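Local coordinates for urocanate hydratase (Paenibacillus sp. Soil724D2, PDB 7NED), which hydrates thiourocanate in bacterial ergothioneine catabolism and, as a member of the urocanase family, holds NAD+ as a cofactor beside its substrate site, at residues A[209-212]-A[213-217]; A[362-365]-A[366-369]; A[520-523]-A[524-528]. All coordinates share one frame; numbering follows the deposited sequence.

Overall arrangement
All three contacts are local, each formed within one stretch of helix or at its end. Contact 1 falls in the Rossmann-like domain; contacts 2 and 3 both fall in the C-terminal urocanase region, with centres 33 Å apart and nearest atoms about 20 Å apart. Contact 1 lies farther off, its centre 39 Å from that of contact 2 and 45 Å from that of contact 3. None lines the urocanate pocket. The side chain of Leu209 in contact 1 comes to about 12 Å from the bound NAD, and that of Tyr523 in contact 3 to about 11 Å. Contact 3 also meets the second subunit, which touches neither contact 1 nor contact 2.

Contact 1. Residues A[209-212]-A[213-217]; sequences LDEA and LLWIE
Glu211 lays its CG over one face of the Trp215 indole: CG stands 3.8 Å from the centroid of the six-membered ring, 18° off the ring normal, a CH-pi contact one helical turn apart. The extended chain carries the carboxylate along the same face, its plane only 17° from that of the ring, and Glu211 CD comes to 3.5 Å from Trp215 CZ2. With CG anti to the backbone N, the glutamate leans toward the following turn, where the tryptophan rises beside it. Two further contacts fix this pair: Thr206 OG1 bonds Glu211 OE1, and Arg204 makes a cation-pi contact with the indole. Glu211 O also lies over a ring face, while accepting a nearly straight bond from Trp215 N (3.0 Å, N-H...O angle 174°).

On another side of the helix, Leu209 CD1 packs against Leu213 CG at 3.8 Å, the two leucines meeting at a slant. Asp210 OD1 forms a salt bridge with Arg244. The helix 209-222 is the crossover of a beta-alpha-beta unit between strands 204-206 and 226-231; Ala212 and Ile216 press on strands 182-187 and 226-231, whereas Leu213 reaches Leu241 of helix 234-243.

Contact 2. Residues A[362-365]-A[366-369]; sequences DIHA and IDEF
Four successive i to i+4 backbone bonds, from Ile366 N to Asp362 O through Phe369 N to Ala365 O, run through two regular turns of helix 360-373. The bond of Asp367 N to Ile363 O is the shortest at 2.8 Å, and the same carbonyl takes a second donor: a water 2.9 Å from Ile363 O, which also donates to Asp367 OD1 at 2.7 Å. The aspartate is thereby tied back to the preceding turn. Its CG sits beside its own backbone N (chi1 -77°), which brings the carboxylate back over Ile363 O and lets OD2 meet the edge of the His364 imidazole, 3.6 Å from His364 CD2 and near the ring plane. Ring and carboxylate are turned 36° against each other. OD2 has its strong partner in Arg399, by a salt bridge, which probably favours the ionised aspartate.

Glu368 bends at chi2 (-65°), and its OE2 bonds weakly to a second water that donates to His364 O; its salt bridge is with Arg388. On the inner side, Ile363 and Ile366 pack on Trp353 of strand 351-355, Ile366 and Phe369 on Leu411 of helix 407-420, while His364 and Asp367 lean on helix 378-390.

Contact 3. Residues A[520-523]-A[524-528]; sequences VLRY and ADAGY
Helix 502-525 ends here: Ala524 N to Val520 O (2.8 Å) and Asp525 N to Leu521 O are ordinary helical bonds, but Ala526 N is held only weakly, by Arg522 O and Tyr523 O. The chain then turns at Gly527, whose positive phi of 102° marks a Schellman motif, and Tyr528 N reaches back to Tyr523 O in a bond of 3.1 Å. Gly527 N bonds Ala524 O in the same turn. At these backbone angles a CB would jam against the preceding carbonyl, which accounts for the glycine. Tyr528 is in turn the N-cap residue of helix 529-538, so the two helices meet almost without a linker.

The tyrosines lie side by side and point the same way, their planes at 56°. Tyr528 CD2 comes to the edge of the Tyr523 ring, 3.8 Å from Tyr523 CD1, and Tyr523 O lies in the plane of the Tyr528 ring, 3.4 Å from CD2 of Tyr528. Arg522 CD covers one face of the Tyr523 ring near its rim; the arginine folds at chi2 (-93°), bringing NH1 within 3.9 Å of Ala526 CB. A water bridges Arg522 NH1 and Asp525 OD2, and Ser454 OG holds NH2. Tyr528 OH bonds Lys451 N, and Asp525 OD1 forms a salt bridge with Lys77 of the second subunit.

Contact 1. Residues A[209-212]-A[213-217]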
ATOM      1  N   LEU A 209      17.692  23.995 -35.738  1.00 22.52           N
ATOM      2  CA  LEU A 209      18.358  22.708 -35.603  1.00 24.70           C
ATOM      3  C   LEU A 209      19.733  22.712 -36.268  1.00 28.98           C
ATOM      4  O   LEU A 209      20.678  22.109 -35.755  1.00 25.09           O
ATOM      5  CB  LEU A 209      17.489  21.597 -36.192  1.00 25.56           C
ATOM      6  CG  LEU A 209      18.148  20.234 -36.327  1.00 25.69           C
ATOM      7  CD1 LEU A 209      18.554  19.674 -34.959  1.00 23.60           C
ATOM      8  CD2 LEU A 209      17.254  19.234 -37.076  1.00 27.49           C
ATOM      9  N   ASP A 210      19.859  23.342 -37.438  1.00 29.93           N
ATOM     10  CA  ASP A 210      21.168  23.428 -38.075  1.00 26.98           C
ATOM     11  C   ASP A 210      22.180  24.094 -37.158  1.00 23.38           C
ATOM     12  O   ASP A 210      23.317  23.629 -37.032  1.00 26.44           O
ATOM     13  CB  ASP A 210      21.072  24.182 -39.404  1.00 27.88           C
ATOM     14  CG  ASP A 210      20.345  23.386 -40.475  1.00 34.41           C
ATOM     15  OD1 ASP A 210      20.080  22.179 -40.268  1.00 36.87           O
ATOM     16  OD2 ASP A 210      20.071  23.971 -41.543  1.00 40.64           O
ATOM     17  N   GLU A 211      21.797  25.212 -36.540  1.00 24.15           N
ATOM     18  CA  GLU A 211      22.708  25.893 -35.627  1.00 26.95           C
ATOM     19  C   GLU A 211      23.051  25.003 -34.437  1.00 26.52           C
ATOM     20  O   GLU A 211      24.216  24.940 -34.006  1.00 22.44           O
ATOM     21  CB  GLU A 211      22.102  27.205 -35.159  1.00 25.45           C
ATOM     22  CG  GLU A 211      22.985  27.947 -34.197  1.00 28.76           C
ATOM     23  CD  GLU A 211      22.548  29.363 -33.964  1.00 29.05           C
ATOM     24  OE1 GLU A 211      21.465  29.567 -33.377  1.00 32.13           O
ATOM     25  OE2 GLU A 211      23.342  30.275 -34.258  1.00 33.83           O
ATOM     26  N   ALA A 212      22.054  24.301 -33.901  1.00 25.34           N
ATOM     27  CA  ALA A 212      22.315  23.410 -32.779  1.00 25.05           C
ATOM     28  C   ALA A 212      23.318  22.343 -33.156  1.00 21.22           C
ATOM     29  O   ALA A 212      24.240  22.053 -32.384  1.00 20.55           O
ATOM     30  CB  ALA A 212      21.012  22.762 -32.286  1.00 23.60           C
ATOM     31  N   LEU A 213      23.137  21.715 -34.327  1.00 20.21           N
ATOM     32  CA  LEU A 213      24.045  20.644 -34.736  1.00 21.10           C
ATOM     33  C   LEU A 213      25.437  21.183 -35.034  1.00 23.72           C
ATOM     34  O   LEU A 213      26.435  20.502 -34.774  1.00 22.90           O
ATOM     35  CB  LEU A 213      23.506  19.907 -35.960  1.00 23.84           C
ATOM     36  CG  LEU A 213      22.208  19.114 -35.780  1.00 26.63           C
ATOM     37  CD1 LEU A 213      21.601  18.760 -37.130  1.00 29.60           C
ATOM     38  CD2 LEU A 213      22.458  17.848 -34.956  1.00 28.41           C
ATOM     39  N   LEU A 214      25.529  22.404 -35.576  1.00 23.36           N
ATOM     40  CA  LEU A 214      26.839  23.012 -35.778  1.00 24.97           C
ATOM     41  C   LEU A 214      27.577  23.160 -34.452  1.00 27.45           C
ATOM     42  O   LEU A 214      28.756  22.803 -34.341  1.00 24.85           O
ATOM     43  CB  LEU A 214      26.691  24.373 -36.466  1.00 28.72           C
ATOM     44  CG  LEU A 214      27.952  25.225 -36.491  1.00 37.35           C
ATOM     45  CD1 LEU A 214      28.960  24.561 -37.426  1.00 38.46           C
ATOM     46  CD2 LEU A 214      27.658  26.655 -36.942  1.00 31.13           C
ATOM     47  N   TRP A 215      26.896  23.703 -33.434  1.00 22.94           N
ATOM     48  CA  TRP A 215      27.473  23.785 -32.090  1.00 23.46           C
ATOM     49  C   TRP A 215      27.867  22.409 -31.540  1.00 22.83           C
ATOM     50  O   TRP A 215      28.946  22.243 -30.947  1.00 22.58           O
ATOM     51  CB  TRP A 215      26.471  24.469 -31.163  1.00 22.73           C
ATOM     52  CG  TRP A 215      26.312  25.920 -31.414  1.00 23.89           C
ATOM     53  CD1 TRP A 215      27.106  26.715 -32.191  1.00 27.41           C
ATOM     54  CD2 TRP A 215      25.250  26.759 -30.930  1.00 24.16           C
ATOM     55  NE1 TRP A 215      26.626  28.011 -32.184  1.00 26.30           N
ATOM     56  CE2 TRP A 215      25.482  28.060 -31.427  1.00 27.43           C
ATOM     57  CE3 TRP A 215      24.118  26.527 -30.133  1.00 23.67           C
ATOM     58  CZ2 TRP A 215      24.635  29.132 -31.141  1.00 28.89           C
ATOM     59  CZ3 TRP A 215      23.274  27.592 -29.838  1.00 24.64           C
ATOM     60  CH2 TRP A 215      23.535  28.885 -30.345  1.00 27.46           C
ATOM     61  N   ILE A 216      26.997  21.416 -31.690  1.00 22.53           N
ATOM     62  CA  ILE A 216      27.333  20.083 -31.202  1.00 21.19           C
ATOM     63  C   ILE A 216      28.554  19.561 -31.940  1.00 23.16           C
ATOM     64  O   ILE A 216      29.457  18.965 -31.348  1.00 20.84           O
ATOM     65  CB  ILE A 216      26.148  19.117 -31.378  1.00 19.72           C
ATOM     66  CG1 ILE A 216      24.941  19.525 -30.500  1.00 19.28           C
ATOM     67  CG2 ILE A 216      26.651  17.694 -31.123  1.00 22.13           C
ATOM     68  CD1 ILE A 216      25.161  19.469 -28.979  1.00 17.44           C
ATOM     69  N   GLU A 217      28.605  19.782 -33.249  1.00 21.49           N
ATOM     70  CA  GLU A 217      29.727  19.257 -34.024  1.00 28.22           C
ATOM     71  C   GLU A 217      31.052  19.884 -33.586  1.00 24.29           C
ATOM     72  O   GLU A 217      32.049  19.179 -33.377  1.00 26.58           O
ATOM     73  CB  GLU A 217      29.477  19.497 -35.508  1.00 32.22           C
ATOM     74  CG  GLU A 217      30.512  18.822 -36.355  1.00 43.11           C
ATOM     75  CD  GLU A 217      30.155  18.822 -37.816  1.00 49.69           C
ATOM     76  OE1 GLU A 217      30.735  17.978 -38.522  1.00 53.81           O
ATOM     77  OE2 GLU A 217      29.316  19.652 -38.250  1.00 51.48           O
TER

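Contact 2. Residues A[362-365]-A[366-369]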
ATOM      1  N   ASP A 362      25.550  26.735   5.156  1.00 19.47           N
ATOM      2  CA  ASP A 362      25.257  25.448   5.793  1.00 20.00           C
ATOM      3  C   ASP A 362      25.528  24.292   4.835  1.00 20.29           C
ATOM      4  O   ASP A 362      26.220  23.325   5.183  1.00 17.75           O
ATOM      5  CB  ASP A 362      23.807  25.409   6.273  1.00 19.31           C
ATOM      6  CG  ASP A 362      23.592  26.157   7.580  1.00 21.63           C
ATOM      7  OD1 ASP A 362      24.585  26.645   8.171  1.00 19.76           O
ATOM      8  OD2 ASP A 362      22.410  26.254   8.016  1.00 22.19           O
ATOM      9  N   ILE A 363      25.020  24.389   3.603  1.00 20.16           N
ATOM     10  CA  ILE A 363      25.322  23.357   2.612  1.00 18.83           C
ATOM     11  C   ILE A 363      26.827  23.262   2.411  1.00 19.23           C
ATOM     12  O   ILE A 363      27.393  22.166   2.384  1.00 16.59           O
ATOM     13  CB  ILE A 363      24.576  23.644   1.288  1.00 21.39           C
ATOM     14  CG1 ILE A 363      23.063  23.554   1.512  1.00 16.33           C
ATOM     15  CG2 ILE A 363      25.014  22.678   0.144  1.00 14.10           C
ATOM     16  CD1 ILE A 363      22.553  22.161   2.000  1.00 16.12           C
ATOM     17  N   HIS A 364      27.516  24.413   2.311  1.00 18.97           N
ATOM     18  CA  HIS A 364      28.949  24.364   2.019  1.00 19.11           C
ATOM     19  C   HIS A 364      29.735  23.733   3.163  1.00 19.34           C
ATOM     20  O   HIS A 364      30.716  23.011   2.929  1.00 18.18           O
ATOM     21  CB  HIS A 364      29.465  25.768   1.691  1.00 21.67           C
ATOM     22  CG  HIS A 364      29.052  26.241   0.329  1.00 24.35           C
ATOM     23  ND1 HIS A 364      29.169  27.554  -0.082  1.00 28.84           N
ATOM     24  CD2 HIS A 364      28.544  25.561  -0.730  1.00 24.59           C
ATOM     25  CE1 HIS A 364      28.744  27.665  -1.329  1.00 25.05           C
ATOM     26  NE2 HIS A 364      28.356  26.471  -1.747  1.00 22.33           N
ATOM     27  N   ALA A 365      29.320  23.974   4.404  1.00 17.33           N
ATOM     28  CA  ALA A 365      29.970  23.296   5.523  1.00 19.11           C
ATOM     29  C   ALA A 365      29.773  21.778   5.446  1.00 20.20           C
ATOM     30  O   ALA A 365      30.692  21.006   5.775  1.00 19.52           O
ATOM     31  CB  ALA A 365      29.438  23.844   6.858  1.00 19.54           C
ATOM     32  N   ILE A 366      28.581  21.327   5.031  1.00 17.02           N
ATOM     33  CA  ILE A 366      28.383  19.885   4.918  1.00 16.21           C
ATOM     34  C   ILE A 366      29.193  19.339   3.750  1.00 17.43           C
ATOM     35  O   ILE A 366      29.744  18.229   3.826  1.00 19.68           O
ATOM     36  CB  ILE A 366      26.882  19.554   4.793  1.00 15.89           C
ATOM     37  CG1 ILE A 366      26.130  20.053   6.041  1.00 14.35           C
ATOM     38  CG2 ILE A 366      26.687  18.046   4.592  1.00 17.44           C
ATOM     39  CD1 ILE A 366      24.589  19.962   5.931  1.00 15.83           C
ATOM     40  N   ASP A 367      29.289  20.093   2.686  1.00 14.93           N
ATOM     41  CA  ASP A 367      30.104  19.731   1.558  1.00 18.11           C
ATOM     42  C   ASP A 367      31.531  19.482   2.032  1.00 18.37           C
ATOM     43  O   ASP A 367      32.083  18.491   1.799  1.00 20.67           O
ATOM     44  CB  ASP A 367      30.120  20.845   0.502  1.00 18.26           C
ATOM     45  CG  ASP A 367      28.861  20.906  -0.351  1.00 23.76           C
ATOM     46  OD1 ASP A 367      28.141  19.924  -0.454  1.00 19.24           O
ATOM     47  OD2 ASP A 367      28.642  21.963  -0.935  1.00 21.82           O
ATOM     48  N   GLU A 368      32.072  20.400   2.793  1.00 22.06           N
ATOM     49  CA  GLU A 368      33.428  20.266   3.281  1.00 22.93           C
ATOM     50  C   GLU A 368      33.576  19.059   4.214  1.00 23.46           C
ATOM     51  O   GLU A 368      34.553  18.379   4.177  1.00 20.90           O
ATOM     52  CB  GLU A 368      33.937  21.548   3.892  1.00 20.37           C
ATOM     53  CG  GLU A 368      34.273  22.597   2.871  1.00 32.87           C
ATOM     54  CD  GLU A 368      35.441  22.226   1.942  1.00 41.97           C
ATOM     55  OE1 GLU A 368      36.298  21.426   2.276  1.00 45.18           O
ATOM     56  OE2 GLU A 368      35.532  22.744   0.854  1.00 50.09           O
ATOM     57  N   PHE A 369      32.565  18.812   5.020  1.00 20.82           N
ATOM     58  CA  PHE A 369      32.582  17.655   5.857  1.00 19.44           C
ATOM     59  C   PHE A 369      32.659  16.383   5.035  1.00 20.86           C
ATOM     60  O   PHE A 369      33.411  15.532   5.344  1.00 19.76           O
ATOM     61  CB  PHE A 369      31.382  17.579   6.743  1.00 19.17           C
ATOM     62  CG  PHE A 369      31.266  16.271   7.425  1.00 24.07           C
ATOM     63  CD1 PHE A 369      32.017  15.994   8.526  1.00 22.50           C
ATOM     64  CD2 PHE A 369      30.447  15.297   6.932  1.00 23.55           C
ATOM     65  CE1 PHE A 369      31.959  14.769   9.133  1.00 25.20           C
ATOM     66  CE2 PHE A 369      30.377  14.066   7.548  1.00 22.18           C
ATOM     67  CZ  PHE A 369      31.127  13.813   8.643  1.00 23.16           C
TER
HETATM   68  O   HOH W   1      26.158  19.708   1.346  1.00 16.69           O
HETATM   69  O   HOH W   2      32.526  24.229   0.749  1.00 26.68           O

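Contact 3. Residues A[520-523]-A[524-528]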
ATOM      1  N   VAL A 520      18.908  -3.012   0.959  1.00 13.04           N
ATOM      2  CA  VAL A 520      19.860  -4.085   0.641  1.00 17.38           C
ATOM      3  C   VAL A 520      19.159  -5.435   0.655  1.00 14.43           C
ATOM      4  O   VAL A 520      19.361  -6.266  -0.232  1.00 15.39           O
ATOM      5  CB  VAL A 520      21.045  -4.093   1.615  1.00 20.34           C
ATOM      6  CG1 VAL A 520      21.981  -5.262   1.242  1.00 17.70           C
ATOM      7  CG2 VAL A 520      21.772  -2.753   1.538  1.00 16.62           C
ATOM      8  N   LEU A 521      18.346  -5.684   1.675  1.00 14.02           N
ATOM      9  CA  LEU A 521      17.736  -7.009   1.755  1.00 16.03           C
ATOM     10  C   LEU A 521      16.760  -7.245   0.620  1.00 15.23           C
ATOM     11  O   LEU A 521      16.586  -8.393   0.194  1.00 15.60           O
ATOM     12  CB  LEU A 521      17.030  -7.231   3.094  1.00 12.80           C
ATOM     13  CG  LEU A 521      17.895  -7.291   4.344  1.00 15.66           C
ATOM     14  CD1 LEU A 521      17.137  -7.905   5.498  1.00 15.78           C
ATOM     15  CD2 LEU A 521      19.138  -8.152   4.036  1.00 17.51           C
ATOM     16  N   ARG A 522      16.105  -6.189   0.111  1.00 13.60           N
ATOM     17  CA  ARG A 522      15.183  -6.399  -1.006  1.00 13.06           C
ATOM     18  C   ARG A 522      15.918  -6.942  -2.228  1.00 16.03           C
ATOM     19  O   ARG A 522      15.411  -7.831  -2.921  1.00 16.96           O
ATOM     20  CB  ARG A 522      14.456  -5.088  -1.348  1.00 15.22           C
ATOM     21  CG  ARG A 522      13.335  -5.248  -2.329  1.00 16.50           C
ATOM     22  CD  ARG A 522      13.804  -5.023  -3.786  1.00 15.63           C
ATOM     23  NE  ARG A 522      12.698  -5.331  -4.667  1.00 17.16           N
ATOM     24  CZ  ARG A 522      12.396  -6.558  -5.068  1.00 16.82           C
ATOM     25  NH1 ARG A 522      13.140  -7.594  -4.673  1.00 14.87           N
ATOM     26  NH2 ARG A 522      11.343  -6.758  -5.859  1.00 16.60           N
ATOM     27  N   TYR A 523      17.098  -6.387  -2.534  1.00 15.28           N
ATOM     28  CA  TYR A 523      17.891  -6.885  -3.649  1.00 14.71           C
ATOM     29  C   TYR A 523      18.591  -8.189  -3.282  1.00 15.57           C
ATOM     30  O   TYR A 523      18.735  -9.066  -4.136  1.00 16.45           O
ATOM     31  CB  TYR A 523      18.891  -5.800  -4.134  1.00 16.96           C
ATOM     32  CG  TYR A 523      18.107  -4.794  -4.925  1.00 16.60           C
ATOM     33  CD1 TYR A 523      17.908  -4.977  -6.282  1.00 18.93           C
ATOM     34  CD2 TYR A 523      17.405  -3.763  -4.282  1.00 18.29           C
ATOM     35  CE1 TYR A 523      17.086  -4.124  -7.012  1.00 20.18           C
ATOM     36  CE2 TYR A 523      16.575  -2.904  -5.007  1.00 18.73           C
ATOM     37  CZ  TYR A 523      16.415  -3.099  -6.366  1.00 19.98           C
ATOM     38  OH  TYR A 523      15.617  -2.261  -7.119  1.00 19.30           O
ATOM     39  N   ALA A 524      18.992  -8.356  -2.025  1.00 17.02           N
ATOM     40  CA  ALA A 524      19.542  -9.650  -1.620  1.00 17.79           C
ATOM     41  C   ALA A 524      18.521 -10.760  -1.824  1.00 19.07           C
ATOM     42  O   ALA A 524      18.843 -11.822  -2.371  1.00 16.67           O
ATOM     43  CB  ALA A 524      19.991  -9.604  -0.161  1.00 16.98           C
ATOM     44  N   ASP A 525      17.261 -10.507  -1.428  1.00 14.65           N
ATOM     45  CA  ASP A 525      16.202 -11.484  -1.615  1.00 16.69           C
ATOM     46  C   ASP A 525      16.037 -11.849  -3.074  1.00 16.72           C
ATOM     47  O   ASP A 525      15.695 -12.990  -3.393  1.00 18.57           O
ATOM     48  CB  ASP A 525      14.879 -10.948  -1.087  1.00 17.79           C
ATOM     49  CG  ASP A 525      13.769 -11.963  -1.211  1.00 19.25           C
ATOM     50  OD1 ASP A 525      13.726 -12.855  -0.328  1.00 18.74           O
ATOM     51  OD2 ASP A 525      12.977 -11.893  -2.192  1.00 16.76           O
ATOM     52  N   ALA A 526      16.232 -10.891  -3.978  1.00 15.78           N
ATOM     53  CA  ALA A 526      16.052 -11.227  -5.381  1.00 17.25           C
ATOM     54  C   ALA A 526      17.257 -11.948  -5.969  1.00 20.87           C
ATOM     55  O   ALA A 526      17.225 -12.311  -7.149  1.00 17.80           O
ATOM     56  CB  ALA A 526      15.754  -9.976  -6.210  1.00 15.50           C
ATOM     57  N   GLY A 527      18.320 -12.127  -5.200  1.00 18.21           N
ATOM     58  CA  GLY A 527      19.448 -12.930  -5.642  1.00 18.80           C
ATOM     59  C   GLY A 527      20.642 -12.136  -6.111  1.00 24.19           C
ATOM     60  O   GLY A 527      21.538 -12.720  -6.730  1.00 19.93           O
ATOM     61  N   TYR A 528      20.682 -10.824  -5.854  1.00 19.84           N
ATOM     62  CA  TYR A 528      21.788 -10.001  -6.363  1.00 20.58           C
ATOM     63  C   TYR A 528      23.009 -10.185  -5.485  1.00 20.17           C
ATOM     64  O   TYR A 528      22.935 -10.062  -4.260  1.00 18.62           O
ATOM     65  CB  TYR A 528      21.398  -8.523  -6.443  1.00 19.53           C
ATOM     66  CG  TYR A 528      20.488  -8.298  -7.613  1.00 18.44           C
ATOM     67  CD1 TYR A 528      21.005  -8.096  -8.888  1.00 19.97           C
ATOM     68  CD2 TYR A 528      19.111  -8.349  -7.456  1.00 19.30           C
ATOM     69  CE1 TYR A 528      20.176  -7.952  -9.970  1.00 20.43           C
ATOM     70  CE2 TYR A 528      18.269  -8.192  -8.529  1.00 18.22           C
ATOM     71  CZ  TYR A 528      18.795  -8.003  -9.784  1.00 18.01           C
ATOM     72  OH  TYR A 528      17.957  -7.843 -10.851  1.00 16.08           O
TER
HETATM   73  O   HOH W   3      12.408 -10.439  -4.438  1.00 18.98           O